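Local coordinates for RabGDI protein (Plasmodium falciparum 3D7, PDB 3P1W), which probably acts as a Rab GDP-dissociation inhibitor, holding Rab GTPases in their GDP-bound form and carrying them between membranes during vesicle transport, at residues Q127-G132 with S136-H141; I348-N353 with S359-N364; E194-F199 with D207-A212. One frame throughout, in Å; residues are numbered along the deposited sequence. Where two conformers were deposited one is given.

Contact 1. Residues Q127-G132 with S136-H141; sequences QHQKKG and SEKFIH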
loop_
_atom_site.group_PDB
_atom_site.type_symbol
_atom_site.label_atom_id
_atom_site.label_comp_id
_atom_site.label_asym_id
_atom_site.label_seq_id
_atom_site.Cartn_x
_atom_site.Cartn_y
_atom_site.Cartn_z
ATOM N N GLN A 127 3.236 -11.636 -17.181
ATOM C CA GLN A 127 3.993 -11.607 -18.409
ATOM C C GLN A 127 3.295 -12.630 -19.338
ATOM O O GLN A 127 3.357 -13.841 -19.117
ATOM C CB GLN A 127 5.473 -11.989 -18.184
ATOM C CG GLN A 127 6.316 -11.825 -19.452
ATOM C CD GLN A 127 7.535 -12.731 -19.526
ATOM O OE1 GLN A 127 7.556 -13.710 -20.288
ATOM N NE2 GLN A 127 8.566 -12.402 -18.752
ATOM N N HIS A 128 2.570 -12.119 -20.318
ATOM C CA HIS A 128 1.821 -12.976 -21.217
ATOM C C HIS A 128 2.782 -13.780 -22.106
ATOM O O HIS A 128 3.709 -13.229 -22.710
ATOM C CB HIS A 128 0.903 -12.156 -22.078
ATOM C CG HIS A 128 -0.008 -12.976 -22.942
ATOM N ND1 HIS A 128 -0.172 -12.735 -24.285
ATOM C CD2 HIS A 128 -0.795 -14.042 -22.652
ATOM C CE1 HIS A 128 -1.043 -13.597 -24.784
ATOM N NE2 HIS A 128 -1.447 -14.391 -23.809
ATOM N N GLN A 129 2.552 -15.080 -22.145
ATOM C CA GLN A 129 3.291 -15.963 -23.035
ATOM C C GLN A 129 2.264 -16.655 -23.906
ATOM O O GLN A 129 1.339 -17.307 -23.408
ATOM C CB GLN A 129 4.092 -16.954 -22.208
ATOM C CG GLN A 129 5.145 -16.245 -21.329
ATOM C CD GLN A 129 5.859 -17.175 -20.375
ATOM O OE1 GLN A 129 5.495 -18.348 -20.234
ATOM N NE2 GLN A 129 6.896 -16.661 -19.722
ATOM N N LYS A 130 2.407 -16.488 -25.215
ATOM C CA LYS A 130 1.448 -17.076 -26.155
ATOM C C LYS A 130 1.537 -18.604 -26.187
ATOM O O LYS A 130 2.594 -19.166 -25.968
ATOM C CB LYS A 130 1.683 -16.497 -27.552
ATOM C CG LYS A 130 1.354 -15.006 -27.630
ATOM C CD LYS A 130 1.441 -14.484 -29.080
ATOM C CE LYS A 130 0.691 -13.142 -29.239
ATOM N NZ LYS A 130 0.348 -12.874 -30.675
ATOM N N LYS A 131 0.407 -19.256 -26.441
ATOM C CA LYS A 131 0.350 -20.720 -26.595
ATOM C C LYS A 131 1.349 -21.172 -27.647
ATOM O O LYS A 131 1.432 -20.587 -28.723
ATOM C CB LYS A 131 -1.064 -21.144 -27.001
ATOM C CG LYS A 131 -1.293 -22.626 -27.248
ATOM C CD LYS A 131 -2.790 -22.835 -27.509
ATOM C CE LYS A 131 -3.102 -24.085 -28.249
ATOM N NZ LYS A 131 -4.508 -23.997 -28.800
ATOM N N GLY A 132 2.141 -22.181 -27.302
ATOM C CA GLY A 132 3.055 -22.814 -28.246
ATOM C C GLY A 132 2.580 -24.198 -28.615
ATOM O O GLY A 132 1.440 -24.579 -28.331
ATOM N N SER A 136 1.526 -24.268 -22.802
ATOM C CA SER A 136 0.255 -23.597 -22.673
ATOM C C SER A 136 0.468 -22.077 -22.643
ATOM O O SER A 136 1.557 -21.594 -22.349
ATOM C CB SER A 136 -0.432 -24.013 -21.363
ATOM O OG SER A 136 0.414 -23.687 -20.268
ATOM N N GLU A 137 -0.581 -21.353 -22.986
ATOM C CA GLU A 137 -0.618 -19.912 -22.811
ATOM C C GLU A 137 -0.491 -19.635 -21.302
ATOM O O GLU A 137 -1.039 -20.376 -20.485
ATOM C CB GLU A 137 -1.916 -19.345 -23.370
ATOM C CG GLU A 137 -2.066 -17.840 -23.227
ATOM C CD GLU A 137 -3.317 -17.307 -23.860
ATOM O OE1 GLU A 137 -4.321 -18.035 -23.878
ATOM O OE2 GLU A 137 -3.297 -16.159 -24.344
ATOM N N LYS A 138 0.276 -18.617 -20.947
ATOM C CA LYS A 138 0.438 -18.258 -19.531
ATOM C C LYS A 138 0.328 -16.765 -19.354
ATOM O O LYS A 138 0.620 -16.002 -20.288
ATOM C CB LYS A 138 1.776 -18.734 -18.991
ATOM C CG LYS A 138 1.960 -20.273 -19.020
ATOM C CD LYS A 138 3.388 -20.595 -18.698
ATOM C CE LYS A 138 3.668 -22.102 -18.712
ATOM N NZ LYS A 138 3.563 -22.654 -20.086
ATOM N N PHE A 139 -0.039 -16.374 -18.130
ATOM C CA PHE A 139 -0.256 -14.971 -17.785
ATOM C C PHE A 139 0.537 -14.522 -16.583
ATOM O O PHE A 139 1.118 -13.445 -16.620
ATOM C CB PHE A 139 -1.728 -14.693 -17.542
ATOM C CG PHE A 139 -2.584 -14.930 -18.748
ATOM C CD1 PHE A 139 -2.726 -13.951 -19.705
ATOM C CD2 PHE A 139 -3.241 -16.139 -18.918
ATOM C CE1 PHE A 139 -3.509 -14.178 -20.859
ATOM C CE2 PHE A 139 -4.034 -16.380 -20.049
ATOM C CZ PHE A 139 -4.166 -15.388 -21.018
ATOM N N ILE A 140 0.546 -15.319 -15.525
ATOM C CA ILE A 140 1.215 -14.901 -14.296
ATOM C C ILE A 140 2.194 -15.937 -13.783
ATOM O O ILE A 140 2.024 -17.150 -14.023
ATOM C CB ILE A 140 0.208 -14.515 -13.210
ATOM C CG1 ILE A 140 -0.654 -15.719 -12.820
ATOM C CG2 ILE A 140 -0.630 -13.307 -13.693
ATOM C CD1 ILE A 140 -1.693 -15.458 -11.734
ATOM N N HIS A 141 3.233 -15.441 -13.111
ATOM C CA HIS A 141 4.401 -16.225 -12.742
ATOM C C HIS A 141 4.938 -15.785 -11.375
ATOM O O HIS A 141 4.846 -14.618 -11.015
ATOM C CB HIS A 141 5.507 -16.042 -13.791
ATOM C CG HIS A 141 5.025 -16.107 -15.212
ATOM N ND1 HIS A 141 5.084 -17.259 -15.974
ATOM C CD2 HIS A 141 4.493 -15.152 -16.015
ATOM C CE1 HIS A 141 4.582 -17.015 -17.171
ATOM N NE2 HIS A 141 4.221 -15.742 -17.227
#
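The imidazole of His-128 lies alongside the phenyl ring of Phe-139, both side chains running the same way. Their planes are only 22° apart, but the rings are slid so far that they barely overlap, and the touch is mainly between His-128 CD2 and Phe-139 CE1 at 3.3 Å. His-128 has CG anti to the backbone N (chi1 -174°), and NE2, the ring atom next to CD2, donates to Glu-137 OE2 over 2.6 Å, almost straight, within the ring plane and onto the anti lone pair of the carboxylate. Histidine suits this place because one flat group can offer a ring to an aromatic neighbour and an N-H to an acid.

The two segments are the end of a surface beta hairpin. Gln-129 and Lys-138 form its antiparallel hydrogen-bonded pair, with Gln-129 N to Lys-138 O at 2.8 Å and Lys-138 N to Gln-129 O at 3.0 Å. Phe-139 departs from the extended form (psi -45°), which probably accounts for His-141 lying on the face of Lys-138 and Gln-129. There His-141 NE2 uses a lone pair of the backbone oxygen Gln-127 O at 2.8 Å, an imidazole N-H serving a strand carbonyl where a backbone N-H would be usual. The Gln-129 amide lies obliquely by this ring, its CD 3.5 Å from His-141 CE1, while its NE2 serves both Gln-127 OE1 and the backbone oxygen of Pro-154.

Contact 2. Residues I348-N353 with S359-N364; sequences IIIPQN and SDIYIN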
loop_
_atom_site.group_PDB
_atom_site.type_symbol
_atom_site.label_atom_id
_atom_site.label_comp_id
_atom_site.label_asym_id
_atom_site.label_seq_id
_atom_site.Cartn_x
_atom_site.Cartn_y
_atom_site.Cartn_z
ATOM N N ILE A 348 -0.343 -9.983 -7.067
ATOM C CA ILE A 348 -0.040 -10.016 -8.483
ATOM C C ILE A 348 0.179 -8.603 -8.966
ATOM O O ILE A 348 -0.682 -7.746 -8.788
ATOM C CB ILE A 348 -1.184 -10.655 -9.314
ATOM C CG1 ILE A 348 -1.511 -12.084 -8.847
ATOM C CG2 ILE A 348 -0.868 -10.646 -10.812
ATOM C CD1 ILE A 348 -2.859 -12.592 -9.371
ATOM N N ILE A 349 1.364 -8.349 -9.487
ATOM C CA ILE A 349 1.729 -7.079 -10.051
ATOM C C ILE A 349 1.632 -7.194 -11.566
ATOM O O ILE A 349 2.286 -8.063 -12.181
ATOM C CB ILE A 349 3.130 -6.653 -9.589
ATOM C CG1 ILE A 349 3.111 -6.418 -8.072
ATOM C CG2 ILE A 349 3.619 -5.383 -10.359
ATOM C CD1 ILE A 349 4.472 -6.214 -7.407
ATOM N N ILE A 350 0.850 -6.306 -12.167
ATOM C CA ILE A 350 0.704 -6.285 -13.637
ATOM C C ILE A 350 1.387 -5.046 -14.238
ATOM O O ILE A 350 0.851 -3.920 -14.152
ATOM C CB ILE A 350 -0.755 -6.336 -14.073
ATOM C CG1 ILE A 350 -1.508 -7.491 -13.390
ATOM C CG2 ILE A 350 -0.812 -6.420 -15.662
ATOM C CD1 ILE A 350 -3.026 -7.531 -13.681
ATOM N N PRO A 351 2.587 -5.239 -14.819
ATOM C CA PRO A 351 3.299 -4.091 -15.372
ATOM C C PRO A 351 2.498 -3.454 -16.498
ATOM O O PRO A 351 1.899 -4.153 -17.311
ATOM C CB PRO A 351 4.618 -4.685 -15.853
ATOM C CG PRO A 351 4.793 -5.915 -15.035
ATOM C CD PRO A 351 3.439 -6.444 -14.759
ATOM N N GLN A 352 2.475 -2.130 -16.510
ATOM C CA GLN A 352 1.621 -1.368 -17.416
ATOM C C GLN A 352 1.775 -1.736 -18.911
ATOM O O GLN A 352 0.778 -1.764 -19.652
ATOM C CB GLN A 352 1.843 0.127 -17.166
ATOM C CG GLN A 352 3.278 0.612 -17.491
ATOM C CD GLN A 352 3.578 1.948 -16.898
ATOM O OE1 GLN A 352 3.756 2.911 -17.631
ATOM N NE2 GLN A 352 3.607 2.035 -15.570
ATOM N N ASN A 353 3.005 -2.046 -19.344
ATOM C CA ASN A 353 3.253 -2.376 -20.761
ATOM C C ASN A 353 2.584 -3.678 -21.199
ATOM O O ASN A 353 2.363 -3.907 -22.404
ATOM C CB ASN A 353 4.760 -2.345 -21.114
ATOM C CG ASN A 353 5.588 -3.408 -20.385
ATOM O OD1 ASN A 353 5.127 -4.075 -19.470
ATOM N ND2 ASN A 353 6.842 -3.563 -20.814
ATOM N N SER A 359 -0.163 2.917 -16.519
ATOM C CA SER A 359 0.027 2.713 -15.070
ATOM C C SER A 359 -0.276 1.264 -14.715
ATOM O O SER A 359 -1.120 0.609 -15.369
ATOM C CB SER A 359 -0.843 3.688 -14.286
ATOM O OG SER A 359 -2.240 3.473 -14.534
ATOM N N ASP A 360 0.422 0.740 -13.711
ATOM C CA ASP A 360 0.320 -0.681 -13.395
ATOM C C ASP A 360 -1.069 -1.025 -12.807
ATOM O O ASP A 360 -1.780 -0.147 -12.278
ATOM C CB ASP A 360 1.407 -1.107 -12.414
ATOM C CG ASP A 360 2.824 -1.085 -13.006
ATOM O OD1 ASP A 360 3.062 -0.624 -14.161
ATOM O OD2 ASP A 360 3.728 -1.535 -12.264
ATOM N N ILE A 361 -1.420 -2.294 -12.865
ATOM C CA ILE A 361 -2.609 -2.815 -12.177
ATOM C C ILE A 361 -2.146 -3.862 -11.175
ATOM O O ILE A 361 -1.127 -4.547 -11.401
ATOM C CB ILE A 361 -3.650 -3.331 -13.177
ATOM C CG1 ILE A 361 -4.151 -2.140 -14.031
ATOM C CG2 ILE A 361 -4.805 -4.043 -12.488
ATOM C CD1 ILE A 361 -5.228 -2.488 -15.094
ATOM N N TYR A 362 -2.871 -3.968 -10.067
ATOM C CA TYR A 362 -2.485 -4.812 -8.949
ATOM C C TYR A 362 -3.648 -5.676 -8.483
ATOM O O TYR A 362 -4.789 -5.268 -8.553
ATOM C CB TYR A 362 -1.993 -3.944 -7.792
ATOM C CG TYR A 362 -0.976 -2.876 -8.172
ATOM C CD1 TYR A 362 0.393 -3.111 -8.026
ATOM C CD2 TYR A 362 -1.375 -1.639 -8.698
ATOM C CE1 TYR A 362 1.334 -2.152 -8.361
ATOM C CE2 TYR A 362 -0.440 -0.667 -9.051
ATOM C CZ TYR A 362 0.908 -0.923 -8.879
ATOM O OH TYR A 362 1.842 0.009 -9.230
ATOM N N ILE A 363 -3.344 -6.879 -7.996
ATOM C CA ILE A 363 -4.354 -7.760 -7.418
ATOM C C ILE A 363 -3.811 -8.347 -6.119
ATOM O O ILE A 363 -2.734 -8.959 -6.123
ATOM C CB ILE A 363 -4.756 -8.915 -8.340
ATOM C CG1 ILE A 363 -5.059 -8.424 -9.749
ATOM C CG2 ILE A 363 -5.884 -9.726 -7.706
ATOM C CD1 ILE A 363 -5.428 -9.530 -10.791
ATOM N N ASN A 364 -4.526 -8.130 -5.014
ATOM C CA ASN A 364 -4.228 -8.820 -3.753
ATOM C C ASN A 364 -5.263 -9.881 -3.475
ATOM O O ASN A 364 -6.417 -9.713 -3.819
ATOM C CB ASN A 364 -4.158 -7.839 -2.610
ATOM C CG ASN A 364 -2.834 -7.131 -2.570
ATOM O OD1 ASN A 364 -1.875 -7.546 -3.250
ATOM N ND2 ASN A 364 -2.753 -6.063 -1.794
#
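Asp-360 OD1 is gripped twice by Gln-352, once by the backbone N at 2.9 Å and once by the side-chain NE2 at 3.1 Å. The two donors arrive from opposite faces of the carboxylate plane, and the glutamine amide stands nearly perpendicular to it. Gln-352 manages this by placing CG between its own N and carbonyl carbon (chi1 64°), which folds the side chain back towards the acid; a residue with a long arm ending in an amide is well matched to the task. Away from this loop end, strands 348-350 and 361-364 pair as an antiparallel hairpin. Ile-348 pairs with Ile-363 and Ile-350 with Ile-361 through reciprocal backbone bonds, Ile-350 N reaching Ile-361 O at 2.8 Å.

Beta-branched isoleucines suit such extended strands, and one face is theirs: Ile-348 CB meets Ile-363 CB at 4.1 Å, and Ile-350 CD1 rests on Ile-361 CG2 at the same distance. On the other face Ile-349 CG1 approaches Tyr-362 CD1. The remaining oxygen of the acid, Asp-360 OD2, bonds to His-211 ND1 of helix 203-213. With partners at both oxygens, this buried carboxylate is probably held against rotation and would tend to stay ionised.

Contact 3. Residues E194-F199 with D207-A212; sequences EIYKHF and DFLGHA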
loop_
_atom_site.group_PDB
_atom_site.type_symbol
_atom_site.label_atom_id
_atom_site.label_comp_id
_atom_site.label_asym_id
_atom_site.label_seq_id
_atom_site.Cartn_x
_atom_site.Cartn_y
_atom_site.Cartn_z
ATOM N N GLU A 194 22.456 1.158 -17.267
ATOM C CA GLU A 194 23.821 0.737 -17.603
ATOM C C GLU A 194 24.196 -0.531 -16.832
ATOM O O GLU A 194 24.874 -1.394 -17.376
ATOM C CB GLU A 194 24.827 1.868 -17.366
ATOM C CG GLU A 194 24.659 3.029 -18.349
ATOM C CD GLU A 194 25.569 4.204 -18.043
ATOM O OE1 GLU A 194 26.725 4.206 -18.516
ATOM O OE2 GLU A 194 25.131 5.137 -17.346
ATOM N N ILE A 195 23.708 -0.672 -15.593
ATOM C CA ILE A 195 23.943 -1.901 -14.822
ATOM C C ILE A 195 23.220 -3.099 -15.448
ATOM O O ILE A 195 23.784 -4.183 -15.542
ATOM C CB ILE A 195 23.498 -1.776 -13.352
ATOM C CG1 ILE A 195 24.334 -0.733 -12.603
ATOM C CG2 ILE A 195 23.598 -3.143 -12.655
ATOM C CD1 ILE A 195 25.813 -1.103 -12.458
ATOM N N TYR A 196 21.966 -2.908 -15.869
ATOM C CA TYR A 196 21.238 -3.969 -16.565
ATOM C C TYR A 196 21.999 -4.424 -17.818
ATOM O O TYR A 196 22.207 -5.615 -18.027
ATOM C CB TYR A 196 19.840 -3.501 -16.974
ATOM C CG TYR A 196 18.794 -3.415 -15.872
ATOM C CD1 TYR A 196 18.720 -4.364 -14.848
ATOM C CD2 TYR A 196 17.836 -2.402 -15.891
ATOM C CE1 TYR A 196 17.714 -4.304 -13.858
ATOM C CE2 TYR A 196 16.836 -2.322 -14.910
ATOM C CZ TYR A 196 16.785 -3.264 -13.887
ATOM O OH TYR A 196 15.781 -3.174 -12.928
ATOM N N LYS A 197 22.373 -3.458 -18.652
ATOM C CA LYS A 197 23.146 -3.719 -19.878
ATOM C C LYS A 197 24.467 -4.429 -19.609
ATOM O O LYS A 197 24.913 -5.220 -20.438
ATOM C CB LYS A 197 23.416 -2.411 -20.647
ATOM C CG LYS A 197 22.174 -1.836 -21.332
ATOM C CD LYS A 197 22.439 -0.446 -21.934
ATOM N N HIS A 198 25.086 -4.159 -18.461
ATOM C CA HIS A 198 26.309 -4.867 -18.087
ATOM C C HIS A 198 26.028 -6.360 -17.927
ATOM O O HIS A 198 26.832 -7.184 -18.347
ATOM C CB HIS A 198 26.943 -4.314 -16.805
ATOM C CG HIS A 198 28.137 -5.096 -16.349
ATOM N ND1 HIS A 198 29.390 -4.932 -16.906
ATOM C CD2 HIS A 198 28.264 -6.070 -15.417
ATOM C CE1 HIS A 198 30.238 -5.762 -16.325
ATOM N NE2 HIS A 198 29.582 -6.469 -15.423
ATOM N N PHE A 199 24.878 -6.703 -17.339
ATOM C CA PHE A 199 24.499 -8.117 -17.210
ATOM C C PHE A 199 23.749 -8.645 -18.434
ATOM O O PHE A 199 23.355 -9.806 -18.459
ATOM C CB PHE A 199 23.686 -8.342 -15.936
ATOM C CG PHE A 199 24.500 -8.230 -14.688
ATOM C CD1 PHE A 199 24.585 -7.030 -14.005
ATOM C CD2 PHE A 199 25.206 -9.324 -14.215
ATOM C CE1 PHE A 199 25.355 -6.918 -12.849
ATOM C CE2 PHE A 199 25.986 -9.223 -13.066
ATOM C CZ PHE A 199 26.060 -8.016 -12.381
ATOM N N ASP A 207 11.529 -5.418 -16.981
ATOM C CA ASP A 207 10.145 -5.178 -16.590
ATOM C C ASP A 207 9.796 -5.729 -15.223
ATOM O O ASP A 207 9.277 -4.980 -14.383
ATOM C CB ASP A 207 9.185 -5.784 -17.605
ATOM C CG ASP A 207 9.215 -5.078 -18.928
ATOM O OD1 ASP A 207 9.784 -3.964 -18.994
ATOM O OD2 ASP A 207 8.672 -5.665 -19.904
ATOM N N PHE A 208 10.033 -7.024 -14.980
ATOM C CA PHE A 208 9.628 -7.583 -13.678
ATOM C C PHE A 208 10.592 -7.174 -12.574
ATOM O O PHE A 208 10.179 -7.002 -11.422
ATOM C CB PHE A 208 9.375 -9.104 -13.700
ATOM C CG PHE A 208 10.626 -9.958 -13.611
ATOM C CD1 PHE A 208 11.276 -10.137 -12.399
ATOM C CD2 PHE A 208 11.104 -10.624 -14.729
ATOM C CE1 PHE A 208 12.414 -10.938 -12.315
ATOM C CE2 PHE A 208 12.236 -11.425 -14.651
ATOM C CZ PHE A 208 12.891 -11.576 -13.448
ATOM N N LEU A 209 11.875 -7.005 -12.903
ATOM C CA LEU A 209 12.802 -6.493 -11.877
ATOM C C LEU A 209 12.390 -5.121 -11.360
ATOM O O LEU A 209 12.380 -4.883 -10.156
ATOM C CB LEU A 209 14.238 -6.439 -12.398
ATOM C CG LEU A 209 14.849 -7.829 -12.536
ATOM C CD1 LEU A 209 16.175 -7.775 -13.275
ATOM C CD2 LEU A 209 14.991 -8.439 -11.160
ATOM N N GLY A 210 12.078 -4.212 -12.269
ATOM C CA GLY A 210 11.742 -2.853 -11.890
ATOM C C GLY A 210 10.416 -2.739 -11.145
ATOM O O GLY A 210 10.322 -2.027 -10.134
ATOM N N HIS A 211 9.403 -3.425 -11.660
ATOM C CA HIS A 211 8.049 -3.276 -11.177
ATOM C C HIS A 211 7.712 -4.224 -10.034
ATOM O O HIS A 211 6.964 -3.845 -9.149
ATOM C CB HIS A 211 7.058 -3.428 -12.326
ATOM C CG HIS A 211 7.139 -2.316 -13.324
ATOM N ND1 HIS A 211 6.119 -1.402 -13.508
ATOM C CD2 HIS A 211 8.156 -1.914 -14.123
ATOM C CE1 HIS A 211 6.486 -0.527 -14.433
ATOM N NE2 HIS A 211 7.728 -0.798 -14.801
ATOM N N ALA A 212 8.271 -5.432 -10.034
ATOM C CA ALA A 212 7.865 -6.469 -9.072
ATOM C C ALA A 212 8.909 -6.795 -7.996
ATOM O O ALA A 212 8.591 -7.490 -7.033
ATOM C CB ALA A 212 7.448 -7.765 -9.834
#
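Tyr-196 and Leu-209 pack against each other from two facing helices, their side chains running past one another in an apolar contact. The ring carbon Tyr-196 CE1 lies 3.8 Å from the methyl Leu-209 CD1, which sits oblique to the ring, and the phenol oxygen Tyr-196 OH passes on to within 3.6 Å of Leu-209 CB. A long side chain is needed here, since the CA atoms of Tyr-196 and Leu-209 are 10.0 Å apart. The hydroxyl also lies by the backbone of Gly-210, whose N is 3.9 Å from Tyr-196 OH, too far for a hydrogen bond. Leu-209 packs in addition on Phe-167 and Tyr-168 of helix 158-173, so the contact belongs to the core of the helical domain characteristic of Rab GDIs.

The polar interaction of the tyrosine runs to a neighbour outside the two segments. Tyr-196 OH is hydrogen-bonded to the hydroxyl of Tyr-221, which gives its buried polar end a partner that Leu-209 cannot supply.

Backbone bonds account for the helices themselves. His-198 N binds Glu-194 O at 3.0 Å and Ala-212 N binds Phe-208 O at 2.8 Å, both regular helical bonds. Separately, the second helix widens locally into a pi-type turn at 209-212. Tyrosine thus combines two roles, an apolar ring against leucine and a hydroxyl tied to Tyr-221, which probably limits how far its ring can shift.

Overall arrangement
Followed from the N terminus, the chain first closes contact 1, a tight hairpin of strands 117-129 and 138-142. It next closes contact 3, bringing helices 192-198 and 203-213 together, and only much later closes contact 2, the hairpin of strands 346-350 and 361-367. The three follow in series, none enclosing or crossing another. Contacts 1 and 2 share a sheet, in which strands 117-129 and 346-350 run parallel as neighbours, and Ile-140 packs on Ile-348. Contact 2 also meets contact 3, where Ile-349 packs on Ala-212. Contact 2 therefore joins sheet and helical domain, its centre about 17 Å from that of contact 3.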